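Local coordinates for protein aac(6')-Ii (Enterococcus faecium, PDB 1N71) that probably transfers the acetyl group of acetyl-coenzyme A to the 6'-amino group of aminoglycoside antibiotics, thereby conferring resistance, at residues 14-18 / 33-38. Residues are numbered along the deposited sequence.
Sequences KDQLS and SAEEVE
Val37 packs against Lys14, Leu17 and Ser18 of helix 11-24 and has the largest covered area (81 Å²) in an interface of 262 Å² in all. The two segments belong to the pair of helices, 11-24 and 33-40, that follows the first strand of the GNAT acetyltransferase fold. Both are α-helical; their local axes approach to 9.3 Å with 120° between the N-to-C directions, and the closest CA atoms are those of Ser18 and Ala34, 5.5 Å apart. With chi1 t (174°), Val37 brings CG1 to 3.8 Å from Leu17 CD2 and 4.1 Å from Lys14 O, while its CG2 lies 4.0 Å from Ser18 CA. Leu17, chi1 t and chi2 p, also packs on Leu56 and Phe59 of strand 55-66, so the apolar patch continues onto the sheet. The side chain of Leu17 is about 11 Å from the bound coenzyme A, too far to touch it. At the outer edge, Lys14 NZ is 4.1 Å from Glu38 OE1, too long for a salt bridge, and hydrogen-bonds instead to the carbonyl of Arg8. Near the start of helix 33-40, Ser18 and Ser33, both chi1 t, share a hydrogen bond between Ser18 OG and Ser33 OG, 2.9 Å apart.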
loop_
_atom_site.group_PDB
_atom_site.type_symbol
_atom_site.label_atom_id
_atom_site.label_comp_id
_atom_site.label_asym_id
_atom_site.label_seq_id
_atom_site.Cartn_x
_atom_site.Cartn_y
_atom_site.Cartn_z
ATOM N N LYS A 14 2.566 -9.027 25.072
ATOM C CA LYS A 14 3.200 -9.203 23.776
ATOM C C LYS A 14 3.258 -10.678 23.389
ATOM O O LYS A 14 3.279 -11.013 22.205
ATOM C CB LYS A 14 4.599 -8.580 23.777
ATOM C CG LYS A 14 4.555 -7.058 23.777
ATOM C CD LYS A 14 5.898 -6.423 23.448
ATOM C CE LYS A 14 6.851 -6.464 24.627
ATOM N NZ LYS A 14 8.095 -5.697 24.331
ATOM N N ASP A 15 3.268 -11.558 24.387
ATOM C CA ASP A 15 3.293 -12.991 24.119
ATOM C C ASP A 15 1.940 -13.446 23.595
ATOM O O ASP A 15 1.860 -14.215 22.634
ATOM C CB ASP A 15 3.630 -13.778 25.389
ATOM C CG ASP A 15 5.118 -13.853 25.650
ATOM O OD1 ASP A 15 5.853 -14.332 24.757
ATOM O OD2 ASP A 15 5.554 -13.439 26.744
ATOM N N GLN A 16 0.875 -12.967 24.230
ATOM C CA GLN A 16 -0.475 -13.327 23.825
ATOM C C GLN A 16 -0.743 -12.821 22.411
ATOM O O GLN A 16 -1.417 -13.487 21.625
ATOM C CB GLN A 16 -1.499 -12.733 24.795
ATOM C CG GLN A 16 -1.206 -13.015 26.263
ATOM C CD GLN A 16 -2.363 -12.632 27.169
ATOM O OE1 GLN A 16 -2.164 -12.067 28.246
ATOM N NE2 GLN A 16 -3.578 -12.949 26.742
ATOM N N LEU A 17 -0.208 -11.647 22.089
ATOM C CA LEU A 17 -0.393 -11.080 20.758
ATOM C C LEU A 17 0.266 -11.998 19.738
ATOM O O LEU A 17 -0.307 -12.300 18.691
ATOM C CB LEU A 17 0.227 -9.684 20.671
ATOM C CG LEU A 17 0.109 -9.010 19.298
ATOM C CD1 LEU A 17 -1.353 -8.913 18.905
ATOM C CD2 LEU A 17 0.747 -7.630 19.336
ATOM N N SER A 18 1.475 -12.444 20.060
ATOM C CA SER A 18 2.217 -13.340 19.183
ATOM C C SER A 18 1.405 -14.602 18.903
ATOM O O SER A 18 1.233 -14.997 17.751
ATOM C CB SER A 18 3.552 -13.719 19.824
ATOM O OG SER A 18 4.284 -14.593 18.984
ATOM N N SER A 33 7.317 -14.315 14.035
ATOM C CA SER A 33 6.089 -13.869 14.685
ATOM C C SER A 33 6.383 -12.809 15.742
ATOM O O SER A 33 5.988 -11.652 15.602
ATOM C CB SER A 33 5.377 -15.055 15.339
ATOM O OG SER A 33 4.270 -14.618 16.108
ATOM N N ALA A 34 7.076 -13.213 16.801
ATOM C CA ALA A 34 7.427 -12.294 17.876
ATOM C C ALA A 34 8.191 -11.097 17.316
ATOM O O ALA A 34 8.260 -10.040 17.943
ATOM C CB ALA A 34 8.272 -13.013 18.920
ATOM N N GLU A 35 8.757 -11.265 16.125
ATOM C CA GLU A 35 9.518 -10.198 15.496
ATOM C C GLU A 35 8.598 -9.138 14.898
ATOM O O GLU A 35 8.815 -7.939 15.080
ATOM C CB GLU A 35 10.431 -10.773 14.412
ATOM N N GLU A 36 7.570 -9.580 14.181
ATOM C CA GLU A 36 6.625 -8.649 13.581
ATOM C C GLU A 36 5.864 -7.936 14.692
ATOM O O GLU A 36 5.380 -6.820 14.510
ATOM C CB GLU A 36 5.654 -9.390 12.657
ATOM C CG GLU A 36 6.330 -10.021 11.448
ATOM N N VAL A 37 5.772 -8.588 15.847
ATOM C CA VAL A 37 5.092 -8.008 16.996
ATOM C C VAL A 37 5.854 -6.756 17.414
ATOM O O VAL A 37 5.261 -5.713 17.698
ATOM C CB VAL A 37 5.053 -8.994 18.183
ATOM C CG1 VAL A 37 4.472 -8.313 19.410
ATOM C CG2 VAL A 37 4.226 -10.214 17.816
ATOM N N GLU A 38 7.177 -6.869 17.445
ATOM C CA GLU A 38 8.029 -5.749 17.820
ATOM C C GLU A 38 7.862 -4.624 16.808
ATOM O O GLU A 38 7.888 -3.444 17.161
ATOM C CB GLU A 38 9.493 -6.194 17.864
ATOM C CG GLU A 38 10.452 -5.127 18.361
ATOM C CD GLU A 38 9.974 -4.474 19.642
ATOM O OE1 GLU A 38 9.521 -5.203 20.553
ATOM O OE2 GLU A 38 10.057 -3.231 19.741
#